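Local coordinates for uncharacterized NTF-2 like protein (Burkholderia xenovorans LB400, PDB 3EN8), which is of unknown function but belongs to the SnoaL-like family of the NTF2 superfamily and binds calcium, at residues Cys36-Ser41 with Glu106-Ser111; Leu76-Tyr81 with Tyr91-Met96; Ala13-Ser18 with Phe65-Ile70. All blocks are in the same frame, centred on the assembly; numbering follows the deposited sequence.

Contact 1 of 3, residues Cys36-Ser41 with Glu106-Ser111; sequences CDYPQS and ETQYFS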
loop_
_atom_site.group_PDB
_atom_site.type_symbol
_atom_site.label_atom_id
_atom_site.label_comp_id
_atom_site.label_asym_id
_atom_site.label_seq_id
_atom_site.Cartn_x
_atom_site.Cartn_y
_atom_site.Cartn_z
ATOM N N CYS A 36 0.077 -4.535 -14.293
ATOM C CA CYS A 36 0.858 -4.096 -13.151
ATOM C C CYS A 36 1.157 -2.616 -13.284
ATOM O O CYS A 36 1.769 -2.185 -14.248
ATOM C CB CYS A 36 2.158 -4.879 -13.018
ATOM S SG CYS A 36 3.013 -4.536 -11.450
ATOM N N ASP A 37 0.696 -1.877 -12.288
ATOM C CA ASP A 37 0.800 -0.400 -12.232
ATOM C C ASP A 37 1.806 0.064 -11.190
ATOM O O ASP A 37 1.870 -0.457 -10.071
ATOM C CB ASP A 37 -0.545 0.198 -11.833
ATOM C CG ASP A 37 -1.624 0.021 -12.871
ATOM O OD1 ASP A 37 -1.315 -0.336 -14.032
ATOM O OD2 ASP A 37 -2.813 0.244 -12.512
ATOM N N TYR A 38 2.576 1.071 -11.580
ATOM C CA TYR A 38 3.409 1.835 -10.686
ATOM C C TYR A 38 2.870 3.266 -10.618
ATOM O O TYR A 38 3.259 4.118 -11.438
ATOM C CB TYR A 38 4.869 1.889 -11.192
ATOM C CG TYR A 38 5.514 0.556 -11.515
ATOM C CD1 TYR A 38 5.263 -0.584 -10.744
ATOM C CD2 TYR A 38 6.411 0.441 -12.557
ATOM C CE1 TYR A 38 5.869 -1.784 -11.018
ATOM C CE2 TYR A 38 7.029 -0.764 -12.842
ATOM C CZ TYR A 38 6.750 -1.879 -12.072
ATOM O OH TYR A 38 7.373 -3.073 -12.346
ATOM N N PRO A 39 1.991 3.551 -9.633
ATOM C CA PRO A 39 1.375 4.889 -9.649
ATOM C C PRO A 39 2.391 6.001 -9.476
ATOM O O PRO A 39 2.158 7.118 -9.900
ATOM C CB PRO A 39 0.359 4.806 -8.493
ATOM C CG PRO A 39 -0.081 3.373 -8.530
ATOM C CD PRO A 39 1.227 2.612 -8.794
ATOM N N GLN A 40 3.537 5.690 -8.895
ATOM C CA GLN A 40 4.533 6.736 -8.597
ATOM C C GLN A 40 5.082 7.336 -9.875
ATOM O O GLN A 40 5.546 8.496 -9.922
ATOM C CB GLN A 40 5.696 6.203 -7.761
ATOM C CG GLN A 40 5.352 5.930 -6.314
ATOM C CD GLN A 40 6.376 5.009 -5.669
ATOM O OE1 GLN A 40 6.230 3.770 -5.646
ATOM N NE2 GLN A 40 7.423 5.603 -5.162
ATOM N N SER A 41 5.047 6.524 -10.930
ATOM C CA SER A 41 5.579 6.914 -12.249
ATOM C C SER A 41 4.531 6.983 -13.362
ATOM O O SER A 41 4.817 7.457 -14.453
ATOM C CB SER A 41 6.693 5.946 -12.668
ATOM O OG SER A 41 6.108 4.668 -12.909
ATOM N N GLU A 106 -2.166 -5.876 -10.365
ATOM C CA GLU A 106 -1.247 -5.616 -9.263
ATOM C C GLU A 106 -0.915 -4.149 -9.314
ATOM O O GLU A 106 -0.755 -3.609 -10.385
ATOM C CB GLU A 106 0.039 -6.432 -9.436
ATOM C CG GLU A 106 1.075 -6.175 -8.337
ATOM C CD GLU A 106 2.277 -7.120 -8.399
ATOM O OE1 GLU A 106 2.506 -7.810 -9.438
ATOM O OE2 GLU A 106 3.007 -7.147 -7.374
ATOM N N THR A 107 -0.836 -3.523 -8.148
ATOM C CA THR A 107 -0.326 -2.152 -8.024
ATOM C C THR A 107 0.784 -2.169 -6.990
ATOM O O THR A 107 0.585 -2.607 -5.841
ATOM C CB THR A 107 -1.424 -1.222 -7.521
ATOM O OG1 THR A 107 -2.614 -1.447 -8.267
ATOM C CG2 THR A 107 -0.993 0.269 -7.633
ATOM N N GLN A 108 1.931 -1.661 -7.388
ATOM C CA GLN A 108 3.078 -1.608 -6.513
ATOM C C GLN A 108 3.548 -0.180 -6.200
ATOM O O GLN A 108 3.560 0.704 -7.049
ATOM C CB GLN A 108 4.239 -2.405 -7.105
ATOM C CG GLN A 108 4.131 -3.926 -7.015
ATOM C CD GLN A 108 5.302 -4.624 -7.739
ATOM O OE1 GLN A 108 5.458 -4.501 -8.945
ATOM N NE2 GLN A 108 6.095 -5.397 -6.994
ATOM N N TYR A 109 3.929 -0.020 -4.942
ATOM C CA TYR A 109 4.588 1.177 -4.433
ATOM C C TYR A 109 5.929 0.816 -3.767
ATOM O O TYR A 109 6.036 -0.156 -3.030
ATOM C CB TYR A 109 3.718 1.802 -3.367
ATOM C CG TYR A 109 2.458 2.441 -3.896
ATOM C CD1 TYR A 109 1.320 1.716 -4.075
ATOM C CD2 TYR A 109 2.447 3.793 -4.265
ATOM C CE1 TYR A 109 0.151 2.303 -4.563
ATOM C CE2 TYR A 109 1.285 4.396 -4.719
ATOM C CZ TYR A 109 0.161 3.657 -4.877
ATOM O OH TYR A 109 -0.949 4.263 -5.355
ATOM N N PHE A 110 6.882 1.681 -3.969
ATOM C CA PHE A 110 8.255 1.493 -3.514
ATOM C C PHE A 110 8.663 2.721 -2.753
ATOM O O PHE A 110 8.796 3.792 -3.327
ATOM C CB PHE A 110 9.192 1.282 -4.708
ATOM C CG PHE A 110 8.743 0.194 -5.655
ATOM C CD1 PHE A 110 9.118 -1.121 -5.434
ATOM C CD2 PHE A 110 7.949 0.491 -6.770
ATOM C CE1 PHE A 110 8.721 -2.127 -6.308
ATOM C CE2 PHE A 110 7.536 -0.536 -7.646
ATOM C CZ PHE A 110 7.925 -1.821 -7.402
ATOM N N SER A 111 8.773 2.569 -1.440
ATOM C CA SER A 111 8.975 3.703 -0.552
ATOM C C SER A 111 10.313 3.616 0.188
ATOM O O SER A 111 10.862 2.532 0.416
ATOM C CB SER A 111 7.771 3.853 0.400
ATOM O OG SER A 111 7.823 2.955 1.461
HETATM O O HOH W 1 7.633 -4.760 -10.436
HETATM O O HOH W 2 4.482 3.120 -7.877
#

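Contact 2 of 3, residues Leu76-Tyr81 with Tyr91-Met96; sequences LWITEY and YTVSIM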
loop_
_atom_site.group_PDB
_atom_site.type_symbol
_atom_site.label_atom_id
_atom_site.label_comp_id
_atom_site.label_asym_id
_atom_site.label_seq_id
_atom_site.Cartn_x
_atom_site.Cartn_y
_atom_site.Cartn_z
ATOM N N LEU A 76 -9.091 -9.607 -2.653
ATOM C CA LEU A 76 -8.197 -8.460 -2.410
ATOM C C LEU A 76 -7.073 -8.816 -1.459
ATOM O O LEU A 76 -7.322 -9.190 -0.302
ATOM C CB LEU A 76 -8.986 -7.277 -1.851
ATOM C CG LEU A 76 -8.220 -5.964 -1.614
ATOM C CD1 LEU A 76 -7.638 -5.439 -2.957
ATOM C CD2 LEU A 76 -9.155 -4.931 -1.001
ATOM N N TRP A 77 -5.848 -8.601 -1.936
ATOM C CA TRP A 77 -4.648 -9.012 -1.217
ATOM C C TRP A 77 -3.614 -7.888 -1.190
ATOM O O TRP A 77 -3.427 -7.143 -2.143
ATOM C CB TRP A 77 -4.095 -10.307 -1.818
ATOM C CG TRP A 77 -5.088 -11.411 -1.504
ATOM C CD1 TRP A 77 -6.249 -11.666 -2.154
ATOM C CD2 TRP A 77 -5.048 -12.289 -0.383
ATOM N NE1 TRP A 77 -6.958 -12.663 -1.504
ATOM C CE2 TRP A 77 -6.237 -13.045 -0.400
ATOM C CE3 TRP A 77 -4.124 -12.503 0.655
ATOM C CZ2 TRP A 77 -6.493 -14.017 0.546
ATOM C CZ3 TRP A 77 -4.400 -13.423 1.586
ATOM C CH2 TRP A 77 -5.586 -14.178 1.538
ATOM N N ILE A 78 -2.971 -7.769 -0.047
ATOM C CA ILE A 78 -1.920 -6.782 0.096
ATOM C C ILE A 78 -0.732 -7.270 0.901
ATOM O O ILE A 78 -0.834 -7.723 2.038
ATOM C CB ILE A 78 -2.457 -5.431 0.609
ATOM C CG1 ILE A 78 -1.342 -4.390 0.515
ATOM C CG2 ILE A 78 -3.068 -5.527 2.026
ATOM C CD1 ILE A 78 -1.830 -2.980 0.806
ATOM N N THR A 79 0.400 -7.161 0.244
ATOM C CA THR A 79 1.667 -7.649 0.777
ATOM C C THR A 79 2.560 -6.449 1.011
ATOM O O THR A 79 2.776 -5.611 0.128
ATOM C CB THR A 79 2.378 -8.684 -0.150
ATOM O OG1 THR A 79 1.545 -9.808 -0.396
ATOM C CG2 THR A 79 3.721 -9.132 0.484
ATOM N N GLU A 80 3.048 -6.394 2.239
ATOM C CA GLU A 80 4.043 -5.442 2.665
ATOM C C GLU A 80 5.345 -6.184 2.787
ATOM O O GLU A 80 5.428 -7.224 3.443
ATOM C CB GLU A 80 3.668 -4.829 4.027
ATOM C CG GLU A 80 2.374 -3.974 4.058
ATOM C CD GLU A 80 1.984 -3.675 5.460
ATOM O OE1 GLU A 80 2.749 -2.928 6.103
ATOM O OE2 GLU A 80 0.934 -4.205 5.916
ATOM N N TYR A 81 6.365 -5.661 2.159
ATOM C CA TYR A 81 7.648 -6.411 2.108
ATOM C C TYR A 81 8.745 -5.461 1.829
ATOM O O TYR A 81 8.504 -4.361 1.424
ATOM C CB TYR A 81 7.635 -7.540 1.071
ATOM C CG TYR A 81 7.456 -7.188 -0.417
ATOM C CD1 TYR A 81 6.196 -6.837 -0.941
ATOM C CD2 TYR A 81 8.510 -7.252 -1.295
ATOM C CE1 TYR A 81 6.037 -6.545 -2.269
ATOM C CE2 TYR A 81 8.356 -6.973 -2.658
ATOM C CZ TYR A 81 7.096 -6.611 -3.150
ATOM O OH TYR A 81 6.956 -6.327 -4.519
ATOM N N TYR A 91 10.810 -0.149 1.197
ATOM C CA TYR A 91 9.551 -0.592 1.812
ATOM C C TYR A 91 8.509 -0.606 0.714
ATOM O O TYR A 91 8.087 0.453 0.193
ATOM C CB TYR A 91 9.132 0.353 2.958
ATOM C CG TYR A 91 9.920 0.189 4.215
ATOM C CD1 TYR A 91 9.542 -0.728 5.183
ATOM C CD2 TYR A 91 11.071 0.960 4.442
ATOM C CE1 TYR A 91 10.286 -0.890 6.355
ATOM C CE2 TYR A 91 11.817 0.812 5.612
ATOM C CZ TYR A 91 11.426 -0.118 6.564
ATOM O OH TYR A 91 12.153 -0.286 7.726
ATOM N N THR A 92 8.095 -1.826 0.379
ATOM C CA THR A 92 7.285 -2.098 -0.791
ATOM C C THR A 92 5.894 -2.595 -0.388
ATOM O O THR A 92 5.670 -3.213 0.652
ATOM C CB THR A 92 8.027 -3.076 -1.754
ATOM O OG1 THR A 92 9.364 -2.600 -1.990
ATOM C CG2 THR A 92 7.293 -3.168 -3.105
ATOM N N VAL A 93 4.958 -2.202 -1.202
ATOM C CA VAL A 93 3.548 -2.623 -1.082
ATOM C C VAL A 93 3.082 -3.137 -2.411
ATOM O O VAL A 93 3.217 -2.489 -3.427
ATOM C CB VAL A 93 2.621 -1.470 -0.619
ATOM C CG1 VAL A 93 1.135 -1.928 -0.648
ATOM C CG2 VAL A 93 2.990 -0.986 0.787
ATOM N N SER A 94 2.548 -4.349 -2.399
ATOM C CA SER A 94 1.940 -4.893 -3.567
ATOM C C SER A 94 0.456 -5.198 -3.265
ATOM O O SER A 94 0.153 -6.070 -2.415
ATOM C CB SER A 94 2.652 -6.197 -3.990
ATOM O OG SER A 94 1.911 -6.984 -4.915
ATOM N N ILE A 95 -0.390 -4.518 -4.000
ATOM C CA ILE A 95 -1.842 -4.663 -3.886
ATOM C C ILE A 95 -2.286 -5.545 -5.030
ATOM O O ILE A 95 -2.085 -5.177 -6.198
ATOM C CB ILE A 95 -2.576 -3.293 -3.969
ATOM C CG1 ILE A 95 -2.035 -2.277 -2.997
ATOM C CG2 ILE A 95 -4.101 -3.508 -3.851
ATOM C CD1 ILE A 95 -2.342 -0.828 -3.442
HETATM N N MSE A 96 -2.863 -6.707 -4.728
HETATM C CA MSE A 96 -3.250 -7.638 -5.797
HETATM C C MSE A 96 -4.726 -7.940 -5.799
HETATM O O MSE A 96 -5.324 -8.239 -4.780
HETATM C CB MSE A 96 -2.475 -8.954 -5.736
HETATM C CG MSE A 96 -0.992 -8.822 -6.131
HETATM SE SE MSE A 96 -0.073 -10.446 -5.608
HETATM C CE MSE A 96 1.581 -10.100 -6.526
HETATM O O HOH W 3 0.048 -8.879 -2.582
#

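Contact 3 of 3, residues Ala13-Ser18 with Phe65-Ile70; sequences AHWQAS and FEVRRI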
loop_
_atom_site.group_PDB
_atom_site.type_symbol
_atom_site.label_atom_id
_atom_site.label_comp_id
_atom_site.label_asym_id
_atom_site.label_seq_id
_atom_site.Cartn_x
_atom_site.Cartn_y
_atom_site.Cartn_z
ATOM N N ALA A 13 4.292 -18.571 -2.109
ATOM C CA ALA A 13 5.165 -19.200 -3.135
ATOM C C ALA A 13 5.682 -18.148 -4.113
ATOM O O ALA A 13 6.862 -18.158 -4.554
ATOM C CB ALA A 13 4.414 -20.333 -3.869
ATOM N N HIS A 14 4.791 -17.218 -4.404
ATOM C CA HIS A 14 5.097 -16.051 -5.252
ATOM C C HIS A 14 6.263 -15.298 -4.694
ATOM O O HIS A 14 7.190 -14.905 -5.411
ATOM C CB HIS A 14 3.891 -15.101 -5.346
ATOM C CG HIS A 14 4.172 -13.831 -6.113
ATOM N ND1 HIS A 14 4.332 -13.807 -7.487
ATOM C CD2 HIS A 14 4.340 -12.556 -5.697
ATOM C CE1 HIS A 14 4.545 -12.560 -7.877
ATOM N NE2 HIS A 14 4.576 -11.786 -6.803
ATOM N N TRP A 15 6.213 -15.050 -3.385
ATOM C CA TRP A 15 7.224 -14.191 -2.776
ATOM C C TRP A 15 8.523 -14.956 -2.590
ATOM O O TRP A 15 9.612 -14.396 -2.689
ATOM C CB TRP A 15 6.763 -13.600 -1.437
ATOM C CG TRP A 15 5.591 -12.672 -1.642
ATOM C CD1 TRP A 15 4.394 -12.778 -1.056
ATOM C CD2 TRP A 15 5.514 -11.551 -2.552
ATOM N NE1 TRP A 15 3.537 -11.778 -1.526
ATOM C CE2 TRP A 15 4.215 -11.013 -2.435
ATOM C CE3 TRP A 15 6.421 -10.947 -3.451
ATOM C CZ2 TRP A 15 3.787 -9.925 -3.193
ATOM C CZ3 TRP A 15 6.006 -9.865 -4.164
ATOM C CH2 TRP A 15 4.688 -9.380 -4.052
ATOM N N GLN A 16 8.395 -16.248 -2.332
ATOM C CA GLN A 16 9.581 -17.104 -2.259
ATOM C C GLN A 16 10.305 -17.102 -3.582
ATOM O O GLN A 16 11.552 -17.105 -3.656
ATOM C CB GLN A 16 9.207 -18.548 -1.889
ATOM C CG GLN A 16 8.813 -18.719 -0.430
ATOM C CD GLN A 16 9.998 -18.587 0.530
ATOM O OE1 GLN A 16 11.157 -18.516 0.112
ATOM N NE2 GLN A 16 9.706 -18.588 1.830
ATOM N N ALA A 17 9.512 -17.133 -4.631
ATOM C CA ALA A 17 10.056 -17.146 -6.001
ATOM C C ALA A 17 10.775 -15.851 -6.290
ATOM O O ALA A 17 11.872 -15.825 -6.916
ATOM C CB ALA A 17 8.981 -17.400 -7.024
ATOM N N SER A 18 10.185 -14.773 -5.799
ATOM C CA SER A 18 10.753 -13.441 -6.002
ATOM C C SER A 18 12.104 -13.302 -5.282
ATOM O O SER A 18 13.066 -12.743 -5.819
ATOM C CB SER A 18 9.743 -12.377 -5.552
ATOM O OG SER A 18 10.230 -11.074 -5.753
ATOM N N PHE A 65 15.500 -9.672 0.472
ATOM C CA PHE A 65 14.008 -9.796 0.388
ATOM C C PHE A 65 13.453 -10.344 1.681
ATOM O O PHE A 65 13.972 -11.333 2.233
ATOM C CB PHE A 65 13.592 -10.717 -0.764
ATOM C CG PHE A 65 12.093 -10.774 -0.985
ATOM C CD1 PHE A 65 11.296 -11.524 -0.161
ATOM C CD2 PHE A 65 11.513 -10.068 -2.014
ATOM C CE1 PHE A 65 9.907 -11.568 -0.352
ATOM C CE2 PHE A 65 10.124 -10.109 -2.211
ATOM C CZ PHE A 65 9.340 -10.851 -1.374
ATOM N N GLU A 66 12.401 -9.685 2.175
ATOM C CA GLU A 66 11.716 -10.154 3.384
ATOM C C GLU A 66 10.270 -9.692 3.399
ATOM O O GLU A 66 9.964 -8.522 3.170
ATOM C CB GLU A 66 12.461 -9.631 4.610
ATOM C CG GLU A 66 11.856 -9.858 5.952
ATOM C CD GLU A 66 12.745 -9.229 7.029
ATOM O OE1 GLU A 66 12.952 -7.990 7.003
ATOM O OE2 GLU A 66 13.260 -9.980 7.869
ATOM N N VAL A 67 9.374 -10.634 3.638
ATOM C CA VAL A 67 7.951 -10.271 3.771
ATOM C C VAL A 67 7.711 -9.734 5.169
ATOM O O VAL A 67 8.172 -10.312 6.178
ATOM C CB VAL A 67 7.002 -11.442 3.489
ATOM C CG1 VAL A 67 5.525 -11.015 3.784
ATOM C CG2 VAL A 67 7.138 -11.899 2.015
ATOM N N ARG A 68 6.995 -8.613 5.229
ATOM C CA ARG A 68 6.600 -7.997 6.510
ATOM C C ARG A 68 5.238 -8.515 6.985
ATOM O O ARG A 68 5.014 -8.981 8.116
ATOM C CB ARG A 68 6.512 -6.471 6.368
ATOM C CG ARG A 68 6.165 -5.779 7.677
ATOM C CD ARG A 68 5.982 -4.266 7.544
ATOM N NE ARG A 68 5.622 -3.622 8.820
ATOM C CZ ARG A 68 6.510 -3.128 9.684
ATOM N NH1 ARG A 68 7.810 -3.232 9.460
ATOM N NH2 ARG A 68 6.097 -2.556 10.811
ATOM N N ARG A 69 4.318 -8.442 6.077
ATOM C CA ARG A 69 2.921 -8.839 6.364
ATOM C C ARG A 69 2.118 -9.071 5.098
ATOM O O ARG A 69 2.243 -8.336 4.125
ATOM C CB ARG A 69 2.219 -7.754 7.174
ATOM C CG ARG A 69 0.830 -8.151 7.639
ATOM C CD ARG A 69 0.219 -7.109 8.535
ATOM N NE ARG A 69 -1.021 -7.647 9.117
ATOM C CZ ARG A 69 -1.936 -6.890 9.699
ATOM N NH1 ARG A 69 -1.770 -5.575 9.745
ATOM N NH2 ARG A 69 -3.019 -7.432 10.202
ATOM N N ILE A 70 1.252 -10.091 5.153
ATOM C CA ILE A 70 0.272 -10.329 4.091
ATOM C C ILE A 70 -1.125 -10.348 4.705
ATOM O O ILE A 70 -1.376 -11.020 5.673
ATOM C CB ILE A 70 0.507 -11.670 3.340
ATOM C CG1 ILE A 70 1.874 -11.713 2.677
ATOM C CG2 ILE A 70 -0.607 -11.938 2.279
ATOM C CD1 ILE A 70 2.424 -13.161 2.418
#

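Contact 1 of 3, residues Cys36-Ser41 with Glu106-Ser111
The carboxamide of Gln40, whose CG is anti to the carbonyl carbon (chi1 -73°) and whose chain is extended beyond, grips both polar backbone atoms of Phe110. Phe110 N donates to Gln40 OE1 at 2.8 Å with an N-H...O angle of 167°, and Gln40 NE2 returns a bond to Phe110 O at 2.9 Å. A water bridges the two segments here: it donates to Gln40 OE1 and Gln108 O and accepts from Gln40 N. The edge of Phe110 points at the face of Tyr38 in an offset edge-to-face pair, the planes 72° apart. Gln108 OE1 meets the rim of the Tyr38 ring in its plane, 3.4 Å from CE1, and a second water links this oxygen to Tyr38 OH. Pro39 packs tightly, its CG only 3.4 Å from Thr107 CG2, while its CD stands over the outer part of one Tyr109 ring face. These side chains flank a parallel pairing of strands 34-38 and 102-111, the only parallel neighbours in the otherwise antiparallel sheet of this NTF2-like fold: Asp37 N bonds Glu106 O, and Gln108 N bonds Asp37 O at 2.9 Å. Further out, Arg55 NH2 forms a salt bridge with Glu106 OE1, which also bonds Tyr30 OH, and a hydrogen bond with Gln108 OE1; Tyr81 OH takes Gln108 NE2. The second subunit supplies Asp112 O to Gln40 NE2 and Glu80 to Tyr109 OH.

Contact 2 of 3, residues Leu76-Tyr81 with Tyr91-Met96
Thr92 and Tyr81 meet near the turn end of a beta hairpin of strands 76-85 and 88-99, whose segments here run at 169° to each other. Thr92 exchanges backbone bonds with Tyr81 and sets its CB over the centre of the Tyr81 ring, 3.9 Å from the centroid and 10° off the normal, a CH-pi contact. Tyr81 CG sits between its own N and carbonyl carbon (chi1 63°), and the ring lies with that face under Thr92; its OH reaches Gln108. Val93 projects from the other face, where its CG1 is 3.5 Å from Ile78 CD1 in the conformer given; with two conformers of Ile78 modelled, the tightness is doubtful. Ser94 returns to the Tyr81 side: its CB touches the rim of that ring in plane, 3.8 Å from CE1, and its OG bonds Glu106. Its backbone pairs with Thr79, and a water joins Ser94 O to Thr79 OG1. Ile95 lies alongside Leu76 and Ile78, on a face that meets Ile78 of the second subunit. Met96, modelled as selenomethionine, closes the series with two backbone bonds to Trp77, Met96 N donating to Trp77 O at 2.7 Å.

Contact 3 of 3, residues Ala13-Ser18 with Phe65-Ile70
A backbone carbonyl resting on an aromatic ring marks this contact: Trp15 O, from the helix, lies over one face of Phe65, displaced toward the rim and 3.7 Å from CE1. No hydrogen bond joins helix 13-18 to strand 65-70, whose axes stay 9.1 Å apart; apart from that carbonyl, the gap is bridged by side chains. Trp15 does most of this. Its indole crosses Phe65 at about a right angle, with CE3 3.6 Å from Phe65 CZ. Phe65 points to the helix with its CG anti to the backbone N (chi1 -174°), and the same CZ also touches Trp15 CB, which places the tip of Phe65 against the root of the indole. Ser18 is modelled in two conformers; in the one described here OG lies obliquely 3.7 Å from Phe65 CE2 and bonds Glu26, so this contact is less certain.

Farther along the strand, Val67 CG2 meets Trp15 CB at 3.9 Å and Ile70 CD1 meets Trp15 CD1 at 4.0 Å. Three positions apart, Val67 and Ile70 would face opposite ways on a regular strand. Here both point to the helix because Arg68 and Arg69 together face Glu80 in a classic beta bulge. Arg68, with psi of -51°, departs from extended geometry and shifts the alternation by one residue. Arg69 forms a salt bridge with Glu97 of the second subunit.

Trp15 NE1 makes a weak hydrogen bond to Thr79 OG1, and the rings of Trp15 and Phe65 both meet Tyr81, so the helix is packed across more than one strand. A long N-terminal helix laid against one face of a bent, bulged antiparallel sheet is characteristic of the cone-like alpha+beta fold of the NTF2 superfamily.

In the fold
All three contacts reach one mixed sheet, ordered 43-46, 34-38, 102-111, 88-99, 76-85, 64-73. Contact 1 joins the second and third strands, contact 2 the fourth and fifth, and contact 3 lays helix 3-20 against the last. Centres of contacts 1 and 2, and of 2 and 3, are about 10 Å apart; those of 1 and 3 about 17 Å. Along the chain, contact 3 closes before contact 2 opens, its segments alternate with those of contact 1, and contact 2 falls wholly between the two segments of contact 1. The hairpin lies between strand 102-111 of contact 1 and strand 64-73 of contact 3, so the contacts follow one another across the sheet, and all three touch the second subunit.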